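Side-chain contacts in SYE1 (Shewanella oneidensis, PDB 4AWT), which probably reduces activated carbon-carbon double bonds with a nicotinamide cofactor as electron source, by way of a bound FMN: residues E216-L221 with V230-A235; A254-L259 with V265-A270; T59-T64 with A157-D162; I9-L14 with A96-L101. The protein carries 1 engineered substitution. All coordinates share one frame; numbering follows the deposited sequence. Where two conformers were deposited one is given.

Contact 1 of 4, residues E216-L221 with V230-A235. With FMN (flavin mononucleotide), chain B.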
loop_
_atom_site.group_PDB
_atom_site.type_symbol
_atom_site.label_atom_id
_atom_site.label_comp_id
_atom_site.label_asym_id
_atom_site.label_seq_id
_atom_site.Cartn_x
_atom_site.Cartn_y
_atom_site.Cartn_z
ATOM N N GLU A 216 3.979 -13.049 11.814
ATOM C CA GLU A 216 3.715 -12.527 13.121
ATOM C C GLU A 216 2.982 -11.202 13.096
ATOM O O GLU A 216 2.100 -10.930 13.934
ATOM C CB GLU A 216 5.028 -12.413 13.904
ATOM C CG GLU A 216 5.612 -13.787 14.214
ATOM C CD GLU A 216 6.944 -13.774 14.924
ATOM O OE1 GLU A 216 7.494 -12.673 15.120
ATOM O OE2 GLU A 216 7.474 -14.843 15.250
ATOM N N VAL A 217 3.325 -10.328 12.135
ATOM C CA VAL A 217 2.598 -9.078 11.973
ATOM C C VAL A 217 1.147 -9.357 11.602
ATOM O O VAL A 217 0.230 -8.791 12.185
ATOM C CB VAL A 217 3.299 -8.157 10.963
ATOM C CG1 VAL A 217 2.409 -6.946 10.654
ATOM C CG2 VAL A 217 4.649 -7.691 11.448
ATOM N N VAL A 218 0.927 -10.239 10.604
ATOM C CA VAL A 218 -0.441 -10.564 10.196
ATOM C C VAL A 218 -1.212 -11.162 11.350
ATOM O O VAL A 218 -2.375 -10.834 11.559
ATOM C CB VAL A 218 -0.442 -11.420 8.943
ATOM C CG1 VAL A 218 -1.830 -11.953 8.634
ATOM C CG2 VAL A 218 0.107 -10.619 7.769
ATOM N N ALA A 219 -0.579 -12.056 12.119
ATOM C CA ALA A 219 -1.303 -12.639 13.248
ATOM C C ALA A 219 -1.782 -11.573 14.200
ATOM O O ALA A 219 -2.910 -11.647 14.691
ATOM C CB ALA A 219 -0.389 -13.623 14.001
ATOM N N ALA A 220 -0.943 -10.576 14.481
ATOM C CA ALA A 220 -1.324 -9.520 15.385
ATOM C C ALA A 220 -2.444 -8.651 14.818
ATOM O O ALA A 220 -3.365 -8.258 15.526
ATOM C CB ALA A 220 -0.123 -8.664 15.719
ATOM N N LEU A 221 -2.371 -8.348 13.511
ATOM C CA LEU A 221 -3.425 -7.553 12.872
ATOM C C LEU A 221 -4.746 -8.256 12.921
ATOM O O LEU A 221 -5.790 -7.652 13.233
ATOM C CB LEU A 221 -3.001 -7.249 11.432
ATOM C CG LEU A 221 -1.791 -6.361 11.274
ATOM C CD1 LEU A 221 -1.294 -6.403 9.836
ATOM C CD2 LEU A 221 -2.090 -4.926 11.672
ATOM N N VAL A 230 -8.546 -7.398 7.172
ATOM C CA VAL A 230 -7.112 -7.334 6.929
ATOM C C VAL A 230 -6.828 -7.780 5.498
ATOM O O VAL A 230 -7.076 -8.923 5.131
ATOM C CB VAL A 230 -6.326 -8.200 7.904
ATOM C CG1 VAL A 230 -4.845 -8.255 7.544
ATOM C CG2 VAL A 230 -6.502 -7.692 9.339
ATOM N N GLY A 231 -6.231 -6.867 4.712
ATOM C CA GLY A 231 -5.636 -7.203 3.421
ATOM C C GLY A 231 -4.133 -7.052 3.528
ATOM O O GLY A 231 -3.624 -6.403 4.448
ATOM N N VAL A 232 -3.402 -7.630 2.564
ATOM C CA VAL A 232 -1.965 -7.542 2.531
ATOM C C VAL A 232 -1.521 -7.257 1.101
ATOM O O VAL A 232 -2.043 -7.876 0.175
ATOM C CB VAL A 232 -1.292 -8.817 3.053
ATOM C CG1 VAL A 232 0.225 -8.759 2.934
ATOM C CG2 VAL A 232 -1.706 -9.093 4.492
ATOM N N ARG A 233 -0.527 -6.387 0.940
ATOM C CA ARG A 233 0.070 -6.086 -0.349
ATOM C C ARG A 233 1.465 -6.697 -0.426
ATOM O O ARG A 233 2.284 -6.524 0.478
ATOM C CB ARG A 233 0.139 -4.579 -0.584
ATOM C CG ARG A 233 0.220 -4.258 -2.073
ATOM C CD ARG A 233 0.095 -2.784 -2.392
ATOM N NE ARG A 233 -0.333 -2.628 -3.777
ATOM C CZ ARG A 233 -0.186 -1.564 -4.550
ATOM N NH1 ARG A 233 0.575 -0.567 -4.215
ATOM N NH2 ARG A 233 -0.787 -1.555 -5.744
ATOM N N LEU A 234 1.727 -7.393 -1.552
ATOM C CA LEU A 234 3.002 -8.024 -1.861
ATOM C C LEU A 234 3.489 -7.577 -3.235
ATOM O O LEU A 234 2.680 -7.233 -4.105
ATOM C CB LEU A 234 2.916 -9.565 -1.853
ATOM C CG LEU A 234 2.523 -10.188 -0.519
ATOM C CD1 LEU A 234 2.418 -11.703 -0.708
ATOM C CD2 LEU A 234 3.503 -9.863 0.608
ATOM N N ALA A 235 4.800 -7.645 -3.439
ATOM C CA ALA A 235 5.442 -7.335 -4.707
ATOM C C ALA A 235 6.429 -8.432 -5.048
ATOM O O ALA A 235 7.626 -8.334 -4.760
ATOM C CB ALA A 235 6.130 -6.011 -4.656
HETATM N N1 FMN B . 1.930 1.937 -3.472
HETATM C C2 FMN B . 1.720 1.640 -2.195
HETATM O O2 FMN B . 1.553 0.453 -1.806
HETATM N N3 FMN B . 1.677 2.648 -1.242
HETATM C C4 FMN B . 1.844 3.987 -1.554
HETATM O O4 FMN B . 1.684 4.844 -0.645
HETATM C C4A FMN B . 2.173 4.270 -2.878
HETATM N N5 FMN B . 2.453 5.578 -3.269
HETATM C C5A FMN B . 2.354 5.878 -4.655
HETATM C C6 FMN B . 2.355 7.186 -5.072
HETATM C C7 FMN B . 2.230 7.533 -6.438
HETATM C C7M FMN B . 2.114 8.994 -6.804
HETATM C C8 FMN B . 2.161 6.528 -7.355
HETATM C C8M FMN B . 1.993 6.810 -8.834
HETATM C C9 FMN B . 2.172 5.180 -6.939
HETATM C C9A FMN B . 2.258 4.840 -5.588
HETATM N N10 FMN B . 2.208 3.495 -5.164
HETATM C C10 FMN B . 2.101 3.219 -3.814
HETATM C "C1'" FMN B . 2.046 2.432 -6.160
HETATM C "C2'" FMN B . 0.614 2.326 -6.715
HETATM O "O2'" FMN B . -0.274 1.841 -5.723
HETATM C "C3'" FMN B . 0.513 1.368 -7.885
HETATM O "O3'" FMN B . 0.768 0.026 -7.498
HETATM C "C4'" FMN B . 1.408 1.717 -9.089
HETATM O "O4'" FMN B . 1.356 3.101 -9.399
HETATM C "C5'" FMN B . 1.120 0.847 -10.297
HETATM O "O5'" FMN B . -0.223 1.037 -10.775
HETATM P P FMN B . -0.489 2.012 -12.035
HETATM O O1P FMN B . -0.171 3.410 -11.570
HETATM O O2P FMN B . 0.422 1.562 -13.155
HETATM O O3P FMN B . -1.956 1.803 -12.319
#
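V218 and L221, one turn apart on the helix 212-225, rest on V230 and V232 of the barrel strand that follows. The close part is largely apolar, methyl against methyl. V218 CG2 meets V232 CG2 at 4.0 Å, while L221 CB lies 4.1 Å from V230 CG2, which also approaches the L221 carbonyl. In both strand valines CG1 stands anti to the backbone N (chi1 173° in V230), and it is the other branch, CG2, that meets the helix. L259 and I264 close over V218 and V232. The outer side differs: A219 is exposed and A220 partly so, and E216 OE1 is hydrogen-bonded to the hydroxyl of Y203. On the far side of the strand R233 runs extended to the flavin. NH1 donates to FMN O2 at 2.8 Å (144°) and to O2' at 3.0 Å, NH2 to O3' at 2.8 Å, and N1 lies in the guanidinium plane, at its edge. A leucine in place of R233 removes the donors, and would probably leave O2 and the ribityl hydroxyls O2' and O3' short of partners and the pyrimidine end without its neighbouring positive charge. The strand thus pairs an oily back, pressed on the helix, with a cationic front, which probably steadies negative charge gathering at N1 and O2 when the flavin is reduced.

Contact 2 of 4, residues A254-L259 with V265-A270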
loop_
_atom_site.group_PDB
_atom_site.type_symbol
_atom_site.label_atom_id
_atom_site.label_comp_id
_atom_site.label_asym_id
_atom_site.label_seq_id
_atom_site.Cartn_x
_atom_site.Cartn_y
_atom_site.Cartn_z
ATOM N N ALA A 254 4.554 -19.424 -1.450
ATOM C CA ALA A 254 4.526 -19.765 -0.021
ATOM C C ALA A 254 3.897 -18.648 0.785
ATOM O O ALA A 254 3.074 -18.928 1.680
ATOM C CB ALA A 254 5.923 -20.074 0.482
ATOM N N ALA A 255 4.245 -17.412 0.477
ATOM C CA ALA A 255 3.653 -16.276 1.215
ATOM C C ALA A 255 2.159 -16.249 1.009
ATOM O O ALA A 255 1.388 -16.023 1.953
ATOM C CB ALA A 255 4.260 -14.976 0.794
ATOM N N ALA A 256 1.702 -16.469 -0.220
ATOM C CA ALA A 256 0.282 -16.481 -0.500
ATOM C C ALA A 256 -0.426 -17.558 0.293
ATOM O O ALA A 256 -1.516 -17.356 0.848
ATOM C CB ALA A 256 0.049 -16.646 -1.990
ATOM N N ALA A 257 0.174 -18.777 0.367
ATOM C CA ALA A 257 -0.428 -19.840 1.129
ATOM C C ALA A 257 -0.432 -19.548 2.637
ATOM O O ALA A 257 -1.402 -19.884 3.333
ATOM C CB ALA A 257 0.329 -21.149 0.876
ATOM N N LEU A 258 0.610 -18.902 3.133
ATOM C CA LEU A 258 0.655 -18.478 4.527
ATOM C C LEU A 258 -0.481 -17.533 4.827
ATOM O O LEU A 258 -1.193 -17.619 5.855
ATOM C CB LEU A 258 2.026 -17.848 4.749
ATOM C CG LEU A 258 2.433 -17.310 6.108
ATOM C CD1 LEU A 258 3.940 -17.289 6.275
ATOM C CD2 LEU A 258 1.959 -15.872 6.291
ATOM N N LEU A 259 -0.660 -16.549 3.941
ATOM C CA LEU A 259 -1.708 -15.570 4.143
ATOM C C LEU A 259 -3.100 -16.177 4.025
ATOM O O LEU A 259 -4.031 -15.793 4.710
ATOM C CB LEU A 259 -1.479 -14.415 3.180
ATOM C CG LEU A 259 -0.176 -13.626 3.442
ATOM C CD1 LEU A 259 0.021 -12.606 2.321
ATOM C CD2 LEU A 259 -0.204 -12.948 4.800
ATOM N N VAL A 265 -8.641 -11.090 4.123
ATOM C CA VAL A 265 -9.776 -10.845 3.248
ATOM C C VAL A 265 -9.367 -10.594 1.807
ATOM O O VAL A 265 -10.129 -10.930 0.880
ATOM C CB VAL A 265 -10.664 -9.717 3.812
ATOM C CG1 VAL A 265 -10.103 -8.325 3.573
ATOM C CG2 VAL A 265 -12.062 -9.818 3.286
ATOM N N TYR A 266 -8.207 -10.014 1.577
ATOM C CA TYR A 266 -7.688 -9.858 0.212
ATOM C C TYR A 266 -6.192 -9.923 0.229
ATOM O O TYR A 266 -5.519 -9.570 1.225
ATOM C CB TYR A 266 -8.200 -8.595 -0.450
ATOM C CG TYR A 266 -7.671 -7.243 -0.042
ATOM C CD1 TYR A 266 -6.376 -6.834 -0.342
ATOM C CD2 TYR A 266 -8.488 -6.317 0.561
ATOM C CE1 TYR A 266 -5.906 -5.591 -0.023
ATOM C CE2 TYR A 266 -8.079 -5.029 0.818
ATOM C CZ TYR A 266 -6.790 -4.645 0.530
ATOM O OH TYR A 266 -6.406 -3.364 0.754
ATOM N N LEU A 267 -5.656 -10.267 -0.929
ATOM C CA LEU A 267 -4.227 -10.214 -1.250
ATOM C C LEU A 267 -4.113 -9.303 -2.461
ATOM O O LEU A 267 -4.795 -9.511 -3.462
ATOM C CB LEU A 267 -3.680 -11.607 -1.558
ATOM C CG LEU A 267 -2.239 -11.670 -1.991
ATOM C CD1 LEU A 267 -1.301 -11.088 -0.981
ATOM C CD2 LEU A 267 -1.853 -13.120 -2.303
ATOM N N HIS A 268 -3.246 -8.305 -2.355
ATOM C CA HIS A 268 -3.055 -7.275 -3.368
ATOM C C HIS A 268 -1.631 -7.384 -3.905
ATOM O O HIS A 268 -0.678 -7.277 -3.143
ATOM C CB HIS A 268 -3.342 -5.935 -2.711
ATOM C CG HIS A 268 -3.310 -4.726 -3.594
ATOM N ND1 HIS A 268 -3.629 -3.488 -3.091
ATOM C CD2 HIS A 268 -3.064 -4.520 -4.912
ATOM C CE1 HIS A 268 -3.581 -2.632 -4.100
ATOM N NE2 HIS A 268 -3.230 -3.189 -5.233
ATOM N N ILE A 269 -1.522 -7.643 -5.198
ATOM C CA ILE A 269 -0.244 -7.792 -5.867
ATOM C C ILE A 269 0.086 -6.490 -6.600
ATOM O O ILE A 269 -0.675 -6.065 -7.498
ATOM C CB ILE A 269 -0.244 -8.975 -6.831
ATOM C CG1 ILE A 269 -0.627 -10.272 -6.133
ATOM C CG2 ILE A 269 1.085 -9.068 -7.559
ATOM C CD1 ILE A 269 0.281 -10.703 -5.011
ATOM N N ALA A 270 1.203 -5.877 -6.226
ATOM C CA ALA A 270 1.718 -4.697 -6.902
ATOM C C ALA A 270 2.617 -5.192 -8.036
ATOM O O ALA A 270 3.766 -5.601 -7.835
ATOM C CB ALA A 270 2.489 -3.832 -5.940
#
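L267 reaches out from its strand and splits its two methyls between A256 and L259 of the preceding helix. These apolar meetings carry the whole contact: CD2 sits 4.0 Å from A256 CB, and CD1 sits 3.9 Å from L259 CD1. With CG anti to the backbone N (chi1 176°), the L267 fork is set between the two helix residues. L259 crosses it at about a right angle, and the two leucines meet through one methyl each. V232 and L234 of the neighbouring strand, touching L259 and L267 respectively, extend the same greasy layer. Backbone bonds hold the helix within itself and tie the strand to both neighbours. Along the helix L258 N donates to A254 O and L259 N to A255 O, both at 2.9 Å; the strand is paired through L267 with V295 and I297, and through Y266 and H268 with V232. Polar and aromatic groups belong to the opposite side of the strand, where Y266 OH and H268 ND1 both bond to E179 OE1 and the Y266 ring meets that of F98. Strand 230-234, helix 248-261 and strand 266-270 form a beta-alpha-beta unit of the (beta/alpha)8 barrel, with L267 on the helix-facing side of its strand and Y266 and H268 on the interior side.

Contact 3 of 4, residues T59-T64 with A157-D162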
loop_
_atom_site.group_PDB
_atom_site.type_symbol
_atom_site.label_atom_id
_atom_site.label_comp_id
_atom_site.label_asym_id
_atom_site.label_seq_id
_atom_site.Cartn_x
_atom_site.Cartn_y
_atom_site.Cartn_z
ATOM N N THR A 59 0.260 5.039 5.341
ATOM C CA THR A 59 0.155 5.883 6.524
ATOM C C THR A 59 1.025 5.248 7.607
ATOM O O THR A 59 0.862 4.095 8.008
ATOM C CB THR A 59 -1.319 6.103 6.903
ATOM O OG1 THR A 59 -1.406 7.001 8.006
ATOM C CG2 THR A 59 -2.127 4.893 7.239
ATOM N N GLN A 60 2.033 5.993 8.032
ATOM C CA GLN A 60 3.067 5.425 8.903
ATOM C C GLN A 60 2.508 5.117 10.276
ATOM O O GLN A 60 1.739 5.867 10.888
ATOM C CB GLN A 60 4.292 6.322 9.010
ATOM C CG GLN A 60 4.058 7.726 9.569
ATOM C CD GLN A 60 3.785 8.755 8.521
ATOM O OE1 GLN A 60 3.446 8.422 7.363
ATOM N NE2 GLN A 60 3.870 10.016 8.865
ATOM N N ILE A 61 2.976 3.980 10.824
ATOM C CA ILE A 61 2.515 3.460 12.087
ATOM C C ILE A 61 3.217 4.057 13.303
ATOM O O ILE A 61 2.804 3.804 14.423
ATOM C CB ILE A 61 2.625 1.916 12.117
ATOM C CG1 ILE A 61 4.081 1.455 12.091
ATOM C CG2 ILE A 61 1.805 1.303 11.013
ATOM C CD1 ILE A 61 4.272 -0.041 12.212
ATOM N N SER A 62 4.264 4.833 13.077
ATOM C CA SER A 62 5.052 5.390 14.164
ATOM C C SER A 62 5.947 6.464 13.567
ATOM O O SER A 62 6.095 6.556 12.327
ATOM C CB SER A 62 5.936 4.340 14.813
ATOM O OG SER A 62 6.990 4.006 13.915
ATOM N N PRO A 63 6.612 7.263 14.403
ATOM C CA PRO A 63 7.529 8.261 13.866
ATOM C C PRO A 63 8.661 7.710 13.032
ATOM O O PRO A 63 9.143 8.389 12.123
ATOM C CB PRO A 63 8.044 8.969 15.138
ATOM C CG PRO A 63 6.920 8.815 16.116
ATOM C CD PRO A 63 6.355 7.444 15.838
ATOM N N THR A 64 9.155 6.507 13.357
ATOM C CA THR A 64 10.307 5.947 12.675
ATOM C C THR A 64 9.948 5.006 11.527
ATOM O O THR A 64 10.805 4.431 10.905
ATOM C CB THR A 64 11.270 5.239 13.655
ATOM O OG1 THR A 64 10.587 4.237 14.366
ATOM C CG2 THR A 64 11.860 6.236 14.646
ATOM N N ALA A 157 9.392 -6.841 18.359
ATOM C CA ALA A 157 8.224 -6.771 19.199
ATOM C C ALA A 157 7.600 -5.395 19.145
ATOM O O ALA A 157 6.358 -5.265 19.150
ATOM C CB ALA A 157 8.620 -7.115 20.651
ATOM N N GLN A 158 8.417 -4.357 19.155
ATOM C CA GLN A 158 7.897 -3.000 19.134
ATOM C C GLN A 158 7.120 -2.724 17.840
ATOM O O GLN A 158 6.044 -2.140 17.842
ATOM C CB GLN A 158 9.062 -2.005 19.245
ATOM C CG GLN A 158 8.554 -0.553 19.232
ATOM C CD GLN A 158 7.785 -0.228 20.477
ATOM O OE1 GLN A 158 8.347 -0.380 21.582
ATOM N NE2 GLN A 158 6.555 0.204 20.382
ATOM N N VAL A 159 7.719 -3.127 16.697
ATOM C CA VAL A 159 7.054 -2.870 15.417
ATOM C C VAL A 159 5.768 -3.658 15.325
ATOM O O VAL A 159 4.761 -3.125 14.833
ATOM C CB VAL A 159 8.034 -3.087 14.270
ATOM C CG1 VAL A 159 7.277 -3.084 12.932
ATOM C CG2 VAL A 159 9.113 -2.027 14.290
ATOM N N ILE A 160 5.745 -4.904 15.785
ATOM C CA ILE A 160 4.493 -5.658 15.807
ATOM C C ILE A 160 3.437 -4.908 16.640
ATOM O O ILE A 160 2.295 -4.763 16.236
ATOM C CB ILE A 160 4.699 -7.100 16.287
ATOM C CG1 ILE A 160 5.520 -7.880 15.264
ATOM C CG2 ILE A 160 3.392 -7.767 16.595
ATOM C CD1 ILE A 160 6.059 -9.199 15.768
ATOM N N ALA A 161 3.856 -4.421 17.821
ATOM C CA ALA A 161 2.934 -3.685 18.679
ATOM C C ALA A 161 2.428 -2.417 17.977
ATOM O O ALA A 161 1.250 -2.071 18.128
ATOM C CB ALA A 161 3.615 -3.326 19.998
ATOM N N ASP A 162 3.303 -1.753 17.263
ATOM C CA ASP A 162 2.923 -0.542 16.543
ATOM C C ASP A 162 1.923 -0.864 15.421
ATOM O O ASP A 162 0.969 -0.128 15.201
ATOM C CB ASP A 162 4.136 0.161 15.997
ATOM C CG ASP A 162 5.081 0.745 17.036
ATOM O OD1 ASP A 162 4.674 0.891 18.210
ATOM O OD2 ASP A 162 6.207 1.100 16.638
HETATM O O HOH W 1 0.765 2.572 15.830
HETATM O O HOH W 2 7.297 1.340 14.178
#
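I61 lays its CD1 methyl against D162 CB, 3.8 Å away, the two side chains crossing at about a right angle. The same methyl comes within 4.3 Å of V159 CG1, one turn earlier on the helix, and S62 CB lies 3.7 Å from D162 OD2. In I61, CG1 sits between the backbone N and the carbonyl carbon (chi1 67°), which, with CD1 extended beyond it (chi2 176°), brings the methyl onto D162. Two waters complete this shell. One donates to I61 O and D162 O, both at 2.8 Å; the other donates to D162 OD2 and hydrogen-bonds S62 OG, each at 2.7 Å. Behind the carboxylate, Q158 NE2 donates to OD1 at 3.0 Å, from above the carboxylate plane by 38°, and so helps fix its rotation. Farther out, I61 is held by backbone bonding to W102 of the next strand and by packing on Y163 and A166, while V159 leans on F213 of helix 212-225. The segment leaving strand 53-60 is thereby joined to helix 153-172 through one oily patch and two water bridges. Water and amide donors spread over both carboxylate oxygens would probably help offset the carboxylate's charge beside the isoleucine methyl.

Contact 4 of 4, residues I9-L14 with A96-L101. With FMN (flavin mononucleotide), chain B.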
loop_
_atom_site.group_PDB
_atom_site.type_symbol
_atom_site.label_atom_id
_atom_site.label_comp_id
_atom_site.label_asym_id
_atom_site.label_seq_id
_atom_site.Cartn_x
_atom_site.Cartn_y
_atom_site.Cartn_z
ATOM N N ILE A 9 -18.833 -7.139 -5.833
ATOM C CA ILE A 9 -18.076 -8.203 -5.189
ATOM C C ILE A 9 -18.211 -8.059 -3.681
ATOM O O ILE A 9 -18.219 -6.954 -3.145
ATOM C CB ILE A 9 -16.592 -8.172 -5.622
ATOM C CG1 ILE A 9 -15.875 -9.413 -5.087
ATOM C CG2 ILE A 9 -15.904 -6.889 -5.269
ATOM C CD1 ILE A 9 -14.455 -9.557 -5.701
ATOM N N THR A 10 -18.263 -9.193 -2.991
ATOM C CA THR A 10 -18.240 -9.213 -1.543
ATOM C C THR A 10 -16.796 -9.141 -1.027
ATOM O O THR A 10 -15.935 -9.891 -1.525
ATOM C CB THR A 10 -18.898 -10.491 -1.014
ATOM O OG1 THR A 10 -20.268 -10.444 -1.435
ATOM C CG2 THR A 10 -18.810 -10.572 0.501
ATOM N N LEU A 11 -16.554 -8.304 -0.068
ATOM C CA LEU A 11 -15.240 -8.204 0.595
ATOM C C LEU A 11 -15.491 -8.330 2.100
ATOM O O LEU A 11 -15.787 -7.344 2.765
ATOM C CB LEU A 11 -14.543 -6.919 0.251
ATOM C CG LEU A 11 -13.102 -6.850 0.748
ATOM C CD1 LEU A 11 -12.208 -7.773 -0.046
ATOM C CD2 LEU A 11 -12.581 -5.424 0.690
ATOM N N GLY A 12 -15.407 -9.540 2.610
ATOM C CA GLY A 12 -15.710 -9.737 4.016
ATOM C C GLY A 12 -17.174 -9.464 4.304
ATOM O O GLY A 12 -18.049 -10.074 3.697
ATOM N N ALA A 13 -17.450 -8.542 5.206
ATOM C CA ALA A 13 -18.776 -8.089 5.538
ATOM C C ALA A 13 -19.292 -7.030 4.598
ATOM O O ALA A 13 -20.434 -6.622 4.750
ATOM C CB ALA A 13 -18.825 -7.552 6.977
ATOM N N LEU A 14 -18.540 -6.547 3.651
ATOM C CA LEU A 14 -18.880 -5.481 2.730
ATOM C C LEU A 14 -19.375 -5.992 1.407
ATOM O O LEU A 14 -18.882 -7.050 0.973
ATOM C CB LEU A 14 -17.639 -4.616 2.462
ATOM C CG LEU A 14 -16.936 -4.078 3.707
ATOM C CD1 LEU A 14 -15.574 -3.510 3.255
ATOM C CD2 LEU A 14 -17.742 -3.066 4.483
ATOM N N ALA A 96 -16.171 1.861 0.249
ATOM C CA ALA A 96 -15.362 1.243 1.310
ATOM C C ALA A 96 -13.946 1.769 1.223
ATOM O O ALA A 96 -13.431 2.010 0.139
ATOM C CB ALA A 96 -15.352 -0.271 1.163
ATOM N N ILE A 97 -13.307 1.929 2.392
ATOM C CA ILE A 97 -11.950 2.439 2.411
ATOM C C ILE A 97 -11.127 1.697 3.468
ATOM O O ILE A 97 -11.549 1.551 4.622
ATOM C CB ILE A 97 -11.922 3.948 2.606
ATOM C CG1 ILE A 97 -10.482 4.480 2.550
ATOM C CG2 ILE A 97 -12.654 4.426 3.846
ATOM C CD1 ILE A 97 -10.350 5.992 2.442
ATOM N N PHE A 98 -9.961 1.228 3.037
ATOM C CA PHE A 98 -8.987 0.571 3.907
ATOM C C PHE A 98 -7.795 1.489 4.099
ATOM O O PHE A 98 -7.413 2.209 3.176
ATOM C CB PHE A 98 -8.517 -0.761 3.334
ATOM C CG PHE A 98 -9.414 -1.962 3.579
ATOM C CD1 PHE A 98 -10.799 -1.880 3.594
ATOM C CD2 PHE A 98 -8.832 -3.211 3.786
ATOM C CE1 PHE A 98 -11.576 -3.008 3.812
ATOM C CE2 PHE A 98 -9.613 -4.337 4.001
ATOM C CZ PHE A 98 -10.977 -4.243 4.006
ATOM N N ALA A 99 -7.176 1.446 5.279
ATOM C CA ALA A 99 -5.973 2.198 5.568
ATOM C C ALA A 99 -4.742 1.350 5.277
ATOM O O ALA A 99 -4.631 0.255 5.825
ATOM C CB ALA A 99 -5.910 2.621 7.030
ATOM N N GLN A 100 -3.804 1.853 4.482
ATOM C CA GLN A 100 -2.570 1.114 4.222
ATOM C C GLN A 100 -1.550 1.412 5.319
ATOM O O GLN A 100 -0.955 2.472 5.369
ATOM C CB GLN A 100 -1.967 1.409 2.859
ATOM C CG GLN A 100 -0.795 0.455 2.647
ATOM C CD GLN A 100 0.018 0.747 1.436
ATOM O OE1 GLN A 100 0.618 1.830 1.308
ATOM N NE2 GLN A 100 0.122 -0.225 0.538
ATOM N N LEU A 101 -1.342 0.435 6.220
ATOM C CA LEU A 101 -0.409 0.609 7.331
ATOM C C LEU A 101 1.015 0.438 6.832
ATOM O O LEU A 101 1.358 -0.596 6.247
ATOM C CB LEU A 101 -0.714 -0.395 8.426
ATOM C CG LEU A 101 -2.138 -0.410 8.945
ATOM C CD1 LEU A 101 -2.250 -1.403 10.103
ATOM C CD2 LEU A 101 -2.611 0.968 9.374
HETATM N N1 FMN B . 1.930 1.937 -3.472
HETATM C C2 FMN B . 1.720 1.640 -2.195
HETATM O O2 FMN B . 1.553 0.453 -1.806
HETATM N N3 FMN B . 1.677 2.648 -1.242
HETATM C C4 FMN B . 1.844 3.987 -1.554
HETATM O O4 FMN B . 1.684 4.844 -0.645
HETATM C C4A FMN B . 2.173 4.270 -2.878
HETATM N N5 FMN B . 2.453 5.578 -3.269
HETATM C C5A FMN B . 2.354 5.878 -4.655
HETATM C C6 FMN B . 2.355 7.186 -5.072
HETATM C C7 FMN B . 2.230 7.533 -6.438
HETATM C C7M FMN B . 2.114 8.994 -6.804
HETATM C C8 FMN B . 2.161 6.528 -7.355
HETATM C C8M FMN B . 1.993 6.810 -8.834
HETATM C C9 FMN B . 2.172 5.180 -6.939
HETATM C C9A FMN B . 2.258 4.840 -5.588
HETATM N N10 FMN B . 2.208 3.495 -5.164
HETATM C C10 FMN B . 2.101 3.219 -3.814
HETATM C "C1'" FMN B . 2.046 2.432 -6.160
HETATM C "C2'" FMN B . 0.614 2.326 -6.715
HETATM O "O2'" FMN B . -0.274 1.841 -5.723
HETATM C "C3'" FMN B . 0.513 1.368 -7.885
HETATM O "O3'" FMN B . 0.768 0.026 -7.498
HETATM C "C4'" FMN B . 1.408 1.717 -9.089
HETATM O "O4'" FMN B . 1.356 3.101 -9.399
HETATM C "C5'" FMN B . 1.120 0.847 -10.297
HETATM O "O5'" FMN B . -0.223 1.037 -10.775
HETATM P P FMN B . -0.489 2.012 -12.035
HETATM O O1P FMN B . -0.171 3.410 -11.570
HETATM O O2P FMN B . 0.422 1.562 -13.155
HETATM O O3P FMN B . -1.956 1.803 -12.319
#
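L11 and L14 both press on one phenyl ring, F98, from the two ends of a type II' beta turn. The turn belongs to the N-terminal hairpin 9-16, which covers the end of the (beta/alpha)8 barrel where strand 96-102 begins. It is closed by L11 N to L14 O at 2.8 Å and L14 N to L11 O at 3.0 Å, with G12 taking the positive phi at its second position. L11 CD2 reaches F98 CZ at 3.9 Å, obliquely, the two side chains coming from opposite directions. L14 slides past the ring and puts CD1 at its edge, near its plane, 4.1 Å from CE1; that same methyl touches A96 CB at 3.9 Å. L16 of the hairpin adds to the cluster by packing on L11 and A96. Two residues after F98 the strand turns from core to cofactor. Q100 has CG anti to the backbone N (chi1 -173°) and an extended chain, which carries its amide to N3 and O2 of the flavin pyrimidine, while E179 OE2 takes a second bond from NE2. A leucine here would probably leave flavin N3 without its acceptor and E179 OE2 without this donor, with O2 relying more on R233. The amide reads both flavin groups at once: OE1 accepts from FMN N3 at 2.9 Å (161°), and NE2 donates to FMN O2 at 2.8 Å (168°).

All four contacts reach the same eight-stranded barrel, and contacts 1 and 4 meet at the flavin: R233 and Q100 both donate to FMN O2, with R233 CD 3.9 Å from Q100 NE2. Contact 2 continues contact 1 around the wall: strands 230-234 and 266-270 are neighbours, with V232 O and H268 N 2.8 Å apart, probably hydrogen-bonded. Contact 4 meets contact 2 inside the barrel, where Y266 CE2 lies 3.6 Å from F98 CD2. Contact 3 borders contact 4 through T59 N and Q100 O (2.8 Å) and contact 1 through I160 CG2 on A220 CB (3.7 Å). Contacts 2 and 3 stay apart, centres about 21 Å from each other; the side chains of L267 and I61 are each about 12 Å from FMN.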